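Local coordinates for protein prolyl 4-hydroxylase (Phytophthora capsici LT1534, PDB 6IUQ) that probably hydroxylates proline residues at the 4-position, as an iron(II)- and 2-oxoglutarate-dependent oxygenase built on a double-stranded beta-helix core, at residues Q31-G36 and P128-Q133; W58-D63 and L143-G148; L270-G273 and E278-E281; N308-R311 and L315-F318. One frame throughout, in Å; residues are numbered along the deposited sequence.

Contact 1: residues Q31-G36 and P128-Q133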
loop_
_atom_site.group_PDB
_atom_site.type_symbol
_atom_site.label_atom_id
_atom_site.label_comp_id
_atom_site.label_asym_id
_atom_site.label_seq_id
_atom_site.Cartn_x
_atom_site.Cartn_y
_atom_site.Cartn_z
ATOM N N GLN A 31 11.744 -4.417 -9.804
ATOM C CA GLN A 31 11.813 -4.589 -8.357
ATOM C C GLN A 31 10.426 -4.775 -7.755
ATOM O O GLN A 31 10.226 -5.619 -6.883
ATOM C CB GLN A 31 12.506 -3.412 -7.682
ATOM C CG GLN A 31 12.987 -3.798 -6.281
ATOM C CD GLN A 31 13.493 -2.637 -5.450
ATOM O OE1 GLN A 31 14.485 -1.981 -5.812
ATOM N NE2 GLN A 31 12.826 -2.386 -4.309
ATOM N N LEU A 32 9.470 -3.973 -8.221
ATOM C CA LEU A 32 8.098 -4.086 -7.761
ATOM C C LEU A 32 7.601 -5.503 -7.998
ATOM O O LEU A 32 7.052 -6.156 -7.105
ATOM C CB LEU A 32 7.209 -3.067 -8.480
ATOM C CG LEU A 32 5.703 -3.288 -8.343
ATOM C CD1 LEU A 32 5.284 -3.150 -6.877
ATOM C CD2 LEU A 32 4.923 -2.309 -9.234
ATOM N N ASP A 33 7.830 -5.992 -9.204
ATOM C CA ASP A 33 7.396 -7.324 -9.563
ATOM C C ASP A 33 8.123 -8.432 -8.790
ATOM O O ASP A 33 7.522 -9.441 -8.430
ATOM C CB ASP A 33 7.592 -7.545 -11.048
ATOM C CG ASP A 33 6.961 -8.822 -11.516
ATOM O OD1 ASP A 33 5.744 -8.998 -11.271
ATOM O OD2 ASP A 33 7.680 -9.649 -12.112
ATOM N N ASP A 34 9.413 -8.250 -8.535
ATOM C CA ASP A 34 10.198 -9.277 -7.855
ATOM C C ASP A 34 10.014 -9.215 -6.331
ATOM O O ASP A 34 9.569 -10.187 -5.703
ATOM C CB ASP A 34 11.680 -9.137 -8.229
ATOM C CG ASP A 34 12.595 -9.984 -7.353
ATOM O OD1 ASP A 34 12.222 -11.132 -7.046
ATOM O OD2 ASP A 34 13.687 -9.501 -6.968
ATOM N N LYS A 35 10.332 -8.067 -5.744
ATOM C CA LYS A 35 10.314 -7.918 -4.296
ATOM C C LYS A 35 8.911 -7.663 -3.729
ATOM O O LYS A 35 8.652 -7.945 -2.570
ATOM C CB LYS A 35 11.270 -6.784 -3.877
ATOM C CG LYS A 35 12.693 -7.039 -4.321
ATOM C CD LYS A 35 13.684 -6.881 -3.187
ATOM C CE LYS A 35 14.805 -7.926 -3.286
ATOM N NZ LYS A 35 15.024 -8.686 -2.005
ATOM N N GLY A 36 8.007 -7.138 -4.548
ATOM C CA GLY A 36 6.647 -6.899 -4.102
ATOM C C GLY A 36 6.394 -5.436 -3.791
ATOM O O GLY A 36 5.258 -5.003 -3.676
ATOM N N PRO A 128 2.968 -5.704 -18.519
ATOM C CA PRO A 128 1.698 -5.914 -19.230
ATOM C C PRO A 128 0.831 -6.985 -18.578
ATOM O O PRO A 128 -0.386 -6.955 -18.707
ATOM C CB PRO A 128 2.133 -6.375 -20.631
ATOM C CG PRO A 128 3.592 -6.149 -20.723
ATOM C CD PRO A 128 4.141 -6.062 -19.334
ATOM N N GLN A 129 1.454 -7.929 -17.883
ATOM C CA GLN A 129 0.708 -9.051 -17.333
ATOM C C GLN A 129 -0.282 -8.643 -16.235
ATOM O O GLN A 129 -1.208 -9.400 -15.939
ATOM C CB GLN A 129 1.666 -10.123 -16.803
ATOM C CG GLN A 129 2.642 -9.685 -15.720
ATOM C CD GLN A 129 3.954 -9.138 -16.289
ATOM O OE1 GLN A 129 3.992 -8.561 -17.374
ATOM N NE2 GLN A 129 5.030 -9.332 -15.555
ATOM N N TYR A 130 -0.104 -7.462 -15.639
ATOM C CA TYR A 130 -0.991 -7.036 -14.552
ATOM C C TYR A 130 -2.343 -6.574 -15.089
ATOM O O TYR A 130 -3.312 -6.470 -14.335
ATOM C CB TYR A 130 -0.386 -5.896 -13.725
ATOM C CG TYR A 130 0.844 -6.229 -12.906
ATOM C CD1 TYR A 130 1.417 -7.507 -12.912
ATOM C CD2 TYR A 130 1.423 -5.250 -12.101
ATOM C CE1 TYR A 130 2.547 -7.779 -12.162
ATOM C CE2 TYR A 130 2.560 -5.512 -11.366
ATOM C CZ TYR A 130 3.112 -6.766 -11.398
ATOM O OH TYR A 130 4.228 -6.994 -10.645
ATOM N N ASP A 131 -2.380 -6.252 -16.377
ATOM C CA ASP A 131 -3.624 -5.893 -17.049
ATOM C C ASP A 131 -4.304 -4.687 -16.407
ATOM O O ASP A 131 -5.499 -4.720 -16.122
ATOM C CB ASP A 131 -4.580 -7.081 -17.041
ATOM C CG ASP A 131 -5.604 -7.006 -18.146
ATOM O OD1 ASP A 131 -5.575 -6.014 -18.913
ATOM O OD2 ASP A 131 -6.442 -7.935 -18.238
ATOM N N LEU A 132 -3.541 -3.624 -16.173
ATOM C CA LEU A 132 -4.081 -2.445 -15.503
ATOM C C LEU A 132 -5.029 -1.678 -16.431
ATOM O O LEU A 132 -4.931 -1.754 -17.653
ATOM C CB LEU A 132 -2.944 -1.540 -15.012
ATOM C CG LEU A 132 -1.982 -2.189 -14.016
ATOM C CD1 LEU A 132 -0.845 -1.245 -13.676
ATOM C CD2 LEU A 132 -2.700 -2.677 -12.739
ATOM N N GLN A 133 -5.950 -0.939 -15.834
ATOM C CA GLN A 133 -7.007 -0.301 -16.585
ATOM C C GLN A 133 -6.895 1.223 -16.609
ATOM O O GLN A 133 -6.638 1.860 -15.585
ATOM C CB GLN A 133 -8.356 -0.707 -16.003
ATOM C CG GLN A 133 -8.601 -2.219 -15.902
ATOM C CD GLN A 133 -8.870 -2.843 -17.244
ATOM O OE1 GLN A 133 -8.020 -3.539 -17.803
ATOM N NE2 GLN A 133 -10.051 -2.584 -17.785
#
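Tyr130 and Asp33 make the one direct hydrogen bond between residues 31-36 and residues 128-133. The phenol is the donor: Tyr130 OH lies 2.6 Å from Asp33 OD1. The oxygen receives it on its anti lone pair, the one turned away from OD2. Asp33 OD1 sits at the edge of the tyrosine ring, near the ring plane. The carboxylate itself is twisted, its plane 49° from that of the ring. Asp33 holds CG trans to its own backbone N (chi1 -171°), and this carries the carboxylate out from the helix to the phenol. Tyr130 OH also approaches the aspartate backbone, 3.4 Å from Asp33 CA, which places the hydroxyl close against the helix surface.

The polar group has a second partner. Gln209, on strand 204-209, hydrogen-bonds through NE2 to Tyr130 OH and also to the carbonyl O of Leu32. The hydroxyl thus donates to Asp33 and accepts from Gln209 NE2, which should fix its rotation.

The arrangement joins the last turns of helix 26-35 to the short 3-10 turn that follows helix 118-126. Both lie against the major sheet of the double-stranded beta-helix fold, and Gly36, with positive phi, ends the helix just before edge strand 37-40.

Other contacts lie beside the bond. Lys167 makes a cation-pi contact with the Tyr130 ring, and Val168 packs on it from the same strand. Leu32 points toward the turn and rests on Leu123 of helix 118-126. Gln129 stays at the margin, with its NE2 4.4 Å from Asp33 OD2.

Contact 2: residues W58-D63 and L143-G148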
loop_
_atom_site.group_PDB
_atom_site.type_symbol
_atom_site.label_atom_id
_atom_site.label_comp_id
_atom_site.label_asym_id
_atom_site.label_seq_id
_atom_site.Cartn_x
_atom_site.Cartn_y
_atom_site.Cartn_z
ATOM N N TRP A 58 -5.338 23.119 1.850
ATOM C CA TRP A 58 -6.464 23.976 1.547
ATOM C C TRP A 58 -7.776 23.209 1.626
ATOM O O TRP A 58 -8.748 23.685 2.208
ATOM C CB TRP A 58 -6.311 24.598 0.169
ATOM C CG TRP A 58 -7.400 25.561 -0.130
ATOM C CD1 TRP A 58 -7.434 26.892 0.193
ATOM C CD2 TRP A 58 -8.636 25.276 -0.791
ATOM N NE1 TRP A 58 -8.611 27.451 -0.238
ATOM C CE2 TRP A 58 -9.368 26.482 -0.844
ATOM C CE3 TRP A 58 -9.191 24.123 -1.353
ATOM C CZ2 TRP A 58 -10.618 26.567 -1.439
ATOM C CZ3 TRP A 58 -10.436 24.208 -1.939
ATOM C CH2 TRP A 58 -11.138 25.424 -1.977
ATOM N N LEU A 59 -7.805 22.023 1.031
ATOM C CA LEU A 59 -8.988 21.179 1.080
ATOM C C LEU A 59 -9.384 20.909 2.520
ATOM O O LEU A 59 -10.569 20.872 2.859
ATOM C CB LEU A 59 -8.742 19.861 0.347
ATOM C CG LEU A 59 -8.710 19.976 -1.172
ATOM C CD1 LEU A 59 -8.301 18.653 -1.777
ATOM C CD2 LEU A 59 -10.074 20.422 -1.696
ATOM N N ASN A 60 -8.374 20.731 3.362
ATOM C CA ASN A 60 -8.590 20.473 4.777
ATOM C C ASN A 60 -9.082 21.701 5.565
ATOM O O ASN A 60 -9.860 21.562 6.514
ATOM C CB ASN A 60 -7.307 19.946 5.406
ATOM C CG ASN A 60 -7.510 19.505 6.828
ATOM O OD1 ASN A 60 -8.329 18.620 7.098
ATOM N ND2 ASN A 60 -6.770 20.114 7.754
ATOM N N GLU A 61 -8.613 22.887 5.183
ATOM C CA GLU A 61 -9.071 24.136 5.796
ATOM C C GLU A 61 -10.524 24.407 5.444
ATOM O O GLU A 61 -11.265 25.000 6.220
ATOM C CB GLU A 61 -8.226 25.321 5.340
ATOM C CG GLU A 61 -6.845 25.436 5.967
ATOM C CD GLU A 61 -5.977 26.474 5.246
ATOM O OE1 GLU A 61 -6.032 26.535 3.994
ATOM O OE2 GLU A 61 -5.254 27.237 5.930
ATOM N N ASN A 62 -10.928 23.988 4.254
ATOM C CA ASN A 62 -12.280 24.254 3.814
ATOM C C ASN A 62 -13.157 23.026 3.985
ATOM O O ASN A 62 -14.099 22.787 3.228
ATOM C CB ASN A 62 -12.265 24.761 2.379
ATOM C CG ASN A 62 -11.609 26.127 2.271
ATOM O OD1 ASN A 62 -10.384 26.242 2.324
ATOM N ND2 ASN A 62 -12.421 27.171 2.151
ATOM N N ASP A 63 -12.820 22.259 5.016
ATOM C CA ASP A 63 -13.655 21.187 5.535
ATOM C C ASP A 63 -14.125 20.187 4.483
ATOM O O ASP A 63 -15.267 19.730 4.520
ATOM C CB ASP A 63 -14.853 21.789 6.266
ATOM C CG ASP A 63 -14.434 22.724 7.403
ATOM O OD1 ASP A 63 -13.496 22.380 8.163
ATOM O OD2 ASP A 63 -15.042 23.811 7.525
ATOM N N LEU A 143 -7.000 11.103 -0.581
ATOM C CA LEU A 143 -6.192 11.945 0.287
ATOM C C LEU A 143 -6.463 11.586 1.740
ATOM O O LEU A 143 -7.602 11.338 2.118
ATOM C CB LEU A 143 -6.485 13.421 0.047
ATOM C CG LEU A 143 -6.417 13.911 -1.395
ATOM C CD1 LEU A 143 -6.713 15.398 -1.450
ATOM C CD2 LEU A 143 -5.050 13.604 -1.994
ATOM N N GLN A 144 -5.412 11.553 2.554
ATOM C CA GLN A 144 -5.561 11.188 3.951
ATOM C C GLN A 144 -4.760 12.091 4.872
ATOM O O GLN A 144 -3.567 12.308 4.660
ATOM C CB GLN A 144 -5.143 9.741 4.179
ATOM C CG GLN A 144 -5.160 9.341 5.644
ATOM C CD GLN A 144 -4.848 7.878 5.869
ATOM O OE1 GLN A 144 -3.706 7.515 6.161
ATOM N NE2 GLN A 144 -5.865 7.028 5.743
ATOM N N ARG A 145 -5.429 12.622 5.892
ATOM C CA ARG A 145 -4.752 13.337 6.961
ATOM C C ARG A 145 -4.882 12.533 8.248
ATOM O O ARG A 145 -5.977 12.121 8.634
ATOM C CB ARG A 145 -5.331 14.744 7.142
ATOM C CG ARG A 145 -4.448 15.682 7.969
ATOM C CD ARG A 145 -5.103 17.054 8.185
ATOM N NE ARG A 145 -6.161 16.982 9.181
ATOM C CZ ARG A 145 -5.990 17.263 10.470
ATOM N NH1 ARG A 145 -4.801 17.668 10.912
ATOM N NH2 ARG A 145 -7.012 17.157 11.307
ATOM N N ASN A 146 -3.749 12.279 8.886
ATOM C CA ASN A 146 -3.719 11.642 10.188
ATOM C C ASN A 146 -3.264 12.671 11.211
ATOM O O ASN A 146 -2.133 13.164 11.141
ATOM C CB ASN A 146 -2.789 10.421 10.174
ATOM C CG ASN A 146 -2.683 9.739 11.528
ATOM O OD1 ASN A 146 -3.352 10.126 12.487
ATOM N ND2 ASN A 146 -1.839 8.707 11.609
ATOM N N ALA A 147 -4.152 12.991 12.151
ATOM C CA ALA A 147 -3.909 14.024 13.153
ATOM C C ALA A 147 -2.620 13.827 13.939
ATOM O O ALA A 147 -1.969 14.807 14.324
ATOM C CB ALA A 147 -5.091 14.093 14.115
ATOM N N GLY A 148 -2.251 12.565 14.161
ATOM C CA GLY A 148 -1.095 12.223 14.977
ATOM C C GLY A 148 -1.556 11.803 16.350
ATOM O O GLY A 148 -0.985 12.178 17.348
#
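The contact belongs to the helix-on-sheet layer of the double-stranded beta-helix fold, where Leu59 and Asn60 at the end of helix 46-61 meet Leu143 and Arg145 of strand 139-146. The two leucines form the apolar half. Leu59 CD1 touches Leu143 CD1 at 3.6 Å, and the side chains cross at about a right angle. Leu110 of helix 108-115 packs on both.

One residue further along the helix and two along the strand, the contact turns polar. Asn60 has CG trans to its backbone N (chi1 -173°), which sends the amide across the arginine chain. Its ND2 lies over one face of the Arg145 guanidinium, 3.5 Å from Arg145 CD. The amide and guanidinium planes are 35° apart. Asn60 ND2 and Arg145 NE are both donors, so their proximity is packing and not a bond.

Strand 139-146 lies inside the six-stranded sheet, between 224-232 and 94-97, and the helix covers part of that sheet. The arginine chain bends at chi3 (75°), and its NH1 forms a salt bridge with Glu223, just before strand 224-232. Tyr225 touches both Asn60 and Arg145.

Both segments then turn away from regular structure. The helix closes in a Schellman motif with Asp63 as its C-prime residue. At the end of the strand, Asn146 OD1 accepts a hydrogen bond from Gly148 N at 3.2 Å, an Asx turn.

Contact 3: residues L270-G273 and E278-E281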
loop_
_atom_site.group_PDB
_atom_site.type_symbol
_atom_site.label_atom_id
_atom_site.label_comp_id
_atom_site.label_asym_id
_atom_site.label_seq_id
_atom_site.Cartn_x
_atom_site.Cartn_y
_atom_site.Cartn_z
ATOM N N LEU A 270 -3.166 -17.216 4.885
ATOM C CA LEU A 270 -2.227 -17.788 5.837
ATOM C C LEU A 270 -1.591 -16.740 6.706
ATOM O O LEU A 270 -0.958 -17.074 7.710
ATOM C CB LEU A 270 -1.127 -18.554 5.114
ATOM C CG LEU A 270 -1.551 -19.583 4.074
ATOM C CD1 LEU A 270 -0.324 -20.011 3.287
ATOM C CD2 LEU A 270 -2.203 -20.769 4.733
ATOM N N SER A 271 -1.765 -15.475 6.329
ATOM C CA SER A 271 -0.999 -14.387 6.945
ATOM C C SER A 271 -1.332 -14.170 8.417
ATOM O O SER A 271 -0.448 -13.841 9.207
ATOM C CB SER A 271 -1.208 -13.073 6.179
ATOM O OG SER A 271 -2.556 -12.635 6.288
ATOM N N ARG A 272 -2.597 -14.340 8.792
ATOM C CA ARG A 272 -2.963 -14.077 10.182
ATOM C C ARG A 272 -2.326 -15.128 11.081
ATOM O O ARG A 272 -1.867 -14.812 12.178
ATOM C CB ARG A 272 -4.483 -14.042 10.366
ATOM C CG ARG A 272 -4.910 -13.591 11.762
ATOM C CD ARG A 272 -6.417 -13.446 11.863
ATOM N NE ARG A 272 -6.947 -12.428 10.954
ATOM C CZ ARG A 272 -7.094 -11.145 11.264
ATOM N NH1 ARG A 272 -6.740 -10.691 12.472
ATOM N NH2 ARG A 272 -7.590 -10.308 10.359
ATOM N N GLY A 273 -2.260 -16.365 10.603
ATOM C CA GLY A 273 -1.525 -17.423 11.286
ATOM C C GLY A 273 -0.027 -17.186 11.313
ATOM O O GLY A 273 0.598 -17.207 12.362
ATOM N N GLU A 278 2.196 -10.032 15.083
ATOM C CA GLU A 278 2.056 -8.705 14.481
ATOM C C GLU A 278 0.593 -8.245 14.377
ATOM O O GLU A 278 0.268 -7.109 14.735
ATOM C CB GLU A 278 2.704 -8.669 13.096
ATOM C CG GLU A 278 4.219 -8.627 13.116
ATOM C CD GLU A 278 4.879 -9.987 13.316
ATOM O OE1 GLU A 278 4.227 -11.034 13.131
ATOM O OE2 GLU A 278 6.078 -10.008 13.661
ATOM N N TYR A 279 -0.284 -9.107 13.880
ATOM C CA TYR A 279 -1.714 -8.810 13.867
ATOM C C TYR A 279 -2.245 -8.500 15.274
ATOM O O TYR A 279 -2.963 -7.516 15.480
ATOM C CB TYR A 279 -2.498 -9.979 13.291
ATOM C CG TYR A 279 -2.634 -10.052 11.782
ATOM C CD1 TYR A 279 -1.614 -10.559 10.994
ATOM C CD2 TYR A 279 -3.818 -9.689 11.156
ATOM C CE1 TYR A 279 -1.756 -10.671 9.596
ATOM C CE2 TYR A 279 -3.978 -9.799 9.771
ATOM C CZ TYR A 279 -2.936 -10.292 9.000
ATOM O OH TYR A 279 -3.080 -10.403 7.636
ATOM N N TYR A 280 -1.893 -9.338 16.241
ATOM C CA TYR A 280 -2.362 -9.144 17.611
ATOM C C TYR A 280 -1.833 -7.835 18.207
ATOM O O TYR A 280 -2.595 -7.065 18.811
ATOM C CB TYR A 280 -1.967 -10.339 18.492
ATOM C CG TYR A 280 -2.537 -10.284 19.901
ATOM C CD1 TYR A 280 -3.817 -10.745 20.171
ATOM C CD2 TYR A 280 -1.784 -9.771 20.963
ATOM C CE1 TYR A 280 -4.346 -10.704 21.459
ATOM C CE2 TYR A 280 -2.300 -9.728 22.253
ATOM C CZ TYR A 280 -3.585 -10.193 22.489
ATOM O OH TYR A 280 -4.110 -10.136 23.751
ATOM N N GLU A 281 -0.550 -7.551 18.035
ATOM C CA GLU A 281 -0.021 -6.294 18.566
ATOM C C GLU A 281 -0.714 -5.078 17.961
ATOM O O GLU A 281 -1.023 -4.122 18.677
ATOM C CB GLU A 281 1.480 -6.187 18.351
ATOM C CG GLU A 281 2.185 -5.456 19.495
ATOM C CD GLU A 281 1.882 -6.070 20.884
ATOM O OE1 GLU A 281 1.772 -7.315 20.990
ATOM O OE2 GLU A 281 1.761 -5.306 21.865
#
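Tyr279 lays its ring over the backbone of Arg272 and reaches Ser271 with its hydroxyl. Arg272 CA stands 3.9 Å from the ring centroid, 21° off the ring normal, a CH-pi contact over the face. The arginine chain extends past the ring and bends at chi3, which brings the guanidinium to the CD2-CE2 rim of the ring. Arg272 NH1 is 3.4 Å from Tyr279 CD2, and this carbon lies over one guanidinium face. The planes are 57° apart, so the groups are not stacked. NH1 has its polar partner outside the contact, a hydrogen bond to His302 of helix 296-311, whose side chain also touches Tyr279.

At the far end of the ring, Ser271 OG and Tyr279 OH are 2.7 Å apart in a hydrogen bond whose donor could be either. The contact folds the short helix 271-274 against the start of helix 276-287, across the turn between them.

The hydroxyl is tied to the serine, and one face of the ring is covered by Arg272 CA. Together the hydrogen bond and the CH-pi contact probably hold the ring in position. Ser271 and Tyr279 are both buried, and their hydroxyls satisfy each other in this interior.

Contact 4: residues N308-R311 and L315-F318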
loop_
_atom_site.group_PDB
_atom_site.type_symbol
_atom_site.label_atom_id
_atom_site.label_comp_id
_atom_site.label_asym_id
_atom_site.label_seq_id
_atom_site.Cartn_x
_atom_site.Cartn_y
_atom_site.Cartn_z
ATOM N N ASN A 308 -9.834 -21.270 14.924
ATOM C CA ASN A 308 -10.242 -22.061 13.749
ATOM C C ASN A 308 -9.049 -22.657 13.010
ATOM O O ASN A 308 -9.076 -23.810 12.598
ATOM C CB ASN A 308 -11.042 -21.210 12.770
ATOM C CG ASN A 308 -12.435 -20.887 13.275
ATOM O OD1 ASN A 308 -12.947 -21.539 14.190
ATOM N ND2 ASN A 308 -13.068 -19.890 12.664
ATOM N N VAL A 309 -7.994 -21.867 12.850
ATOM C CA VAL A 309 -6.781 -22.386 12.267
ATOM C C VAL A 309 -6.227 -23.501 13.134
ATOM O O VAL A 309 -5.908 -24.568 12.616
ATOM C CB VAL A 309 -5.715 -21.287 12.068
ATOM C CG1 VAL A 309 -4.362 -21.903 11.781
ATOM C CG2 VAL A 309 -6.128 -20.358 10.936
ATOM N N LYS A 310 -6.135 -23.283 14.447
ATOM C CA LYS A 310 -5.546 -24.293 15.336
ATOM C C LYS A 310 -6.349 -25.602 15.357
ATOM O O LYS A 310 -5.778 -26.680 15.534
ATOM C CB LYS A 310 -5.404 -23.756 16.768
ATOM C CG LYS A 310 -4.463 -22.557 16.875
ATOM C CD LYS A 310 -3.989 -22.307 18.305
ATOM C CE LYS A 310 -3.371 -20.909 18.450
ATOM N NZ LYS A 310 -2.258 -20.662 17.463
ATOM N N ARG A 311 -7.665 -25.510 15.182
ATOM C CA ARG A 311 -8.505 -26.701 15.067
ATOM C C ARG A 311 -8.346 -27.431 13.726
ATOM O O ARG A 311 -8.678 -28.607 13.616
ATOM C CB ARG A 311 -9.968 -26.333 15.248
ATOM C CG ARG A 311 -10.358 -26.038 16.687
ATOM C CD ARG A 311 -11.632 -25.222 16.714
ATOM N NE ARG A 311 -11.912 -24.702 18.047
ATOM C CZ ARG A 311 -13.031 -24.944 18.718
ATOM N NH1 ARG A 311 -13.984 -25.697 18.176
ATOM N NH2 ARG A 311 -13.202 -24.423 19.926
ATOM N N LEU A 315 -3.699 -27.578 8.243
ATOM C CA LEU A 315 -3.431 -26.163 8.018
ATOM C C LEU A 315 -2.479 -25.600 9.086
ATOM O O LEU A 315 -1.519 -24.905 8.754
ATOM C CB LEU A 315 -4.741 -25.373 7.986
ATOM C CG LEU A 315 -4.628 -23.874 7.736
ATOM C CD1 LEU A 315 -3.905 -23.563 6.407
ATOM C CD2 LEU A 315 -6.022 -23.271 7.751
ATOM N N TYR A 316 -2.723 -25.936 10.354
ATOM C CA TYR A 316 -1.878 -25.470 11.454
ATOM C C TYR A 316 -0.431 -25.947 11.351
ATOM O O TYR A 316 0.481 -25.152 11.550
ATOM C CB TYR A 316 -2.454 -25.920 12.797
ATOM C CG TYR A 316 -1.746 -25.349 14.008
ATOM C CD1 TYR A 316 -1.791 -23.989 14.286
ATOM C CD2 TYR A 316 -1.059 -26.179 14.896
ATOM C CE1 TYR A 316 -1.151 -23.459 15.421
ATOM C CE2 TYR A 316 -0.417 -25.668 16.027
ATOM C CZ TYR A 316 -0.468 -24.305 16.285
ATOM O OH TYR A 316 0.160 -23.791 17.401
ATOM N N GLY A 317 -0.216 -27.233 11.078
ATOM C CA GLY A 317 1.137 -27.744 10.877
ATOM C C GLY A 317 1.847 -27.002 9.744
ATOM O O GLY A 317 3.036 -26.693 9.820
ATOM N N PHE A 318 1.097 -26.686 8.692
ATOM C CA PHE A 318 1.650 -25.960 7.561
ATOM C C PHE A 318 2.043 -24.552 7.992
ATOM O O PHE A 318 3.157 -24.125 7.720
ATOM C CB PHE A 318 0.641 -25.930 6.410
ATOM C CG PHE A 318 1.139 -25.219 5.178
ATOM C CD1 PHE A 318 2.352 -25.573 4.600
ATOM C CD2 PHE A 318 0.386 -24.209 4.591
ATOM C CE1 PHE A 318 2.816 -24.914 3.472
ATOM C CE2 PHE A 318 0.839 -23.552 3.458
ATOM C CZ PHE A 318 2.054 -23.903 2.901
#
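Tyr316 has CG anti to the backbone N (chi1 -173°), which directs its ring back to the preceding helix. Lys310 places CG beside its own N (chi1 -63°), runs nearly extended, and then bends at chi4 to bring its ammonium to the tyrosine. Lys310 NZ ends 3.6 Å from Tyr316 CE1, and Lys310 CG is 3.7 Å from the same carbon. The lysine therefore meets that side of the ring at two points along its chain. The ammonium approaches the ring obliquely. A long, weak ion pair with Glu276 gives NZ a charged partner as well.

The deeper part is apolar and centred on the buried Val309, whose two methyls have different partners. CG1 approaches the edge of the tyrosine ring, with Val309 CG1 4.2 Å from Tyr316 CD1. CG2 turns to leucine, with Val309 CG2 4.3 Å from Leu315 CD2. The backbone takes part too, since Val309 O is 3.7 Å from Tyr316 CB.

No hydrogen bond crosses between the segments. The contact closes the tight turn between helix 296-311 and helix 313-328, a helical hairpin whose contact centre is about 28 Å from the centre of the chain, and Leu270, ahead of helix 271-274, packs on Leu315.

Overall arrangement
Contacts 1 and 2 lie on the double-stranded beta-helix core, contacts 3 and 4 within the C-terminal helices. Contacts 1 and 2 are on opposite sides of the chain's centre, their centres 31 Å apart, and their segments alternate along the sequence. Contact 1 joins helix 26-35 to the turn after helix 118-126; contact 2 joins helix 46-61 to strand 139-146 of the large sheet. Contacts 3 and 4 follow in series. Their centres are 13 Å apart and they touch, with Leu270 CD2 3.7 Å from Leu315 CD1 and Leu270 CD1 3.7 Å from Phe318 CE2. The iron(II), bound by His156, Asp158 and His215, is about 11 Å from the side chain of Tyr279 in contact 3.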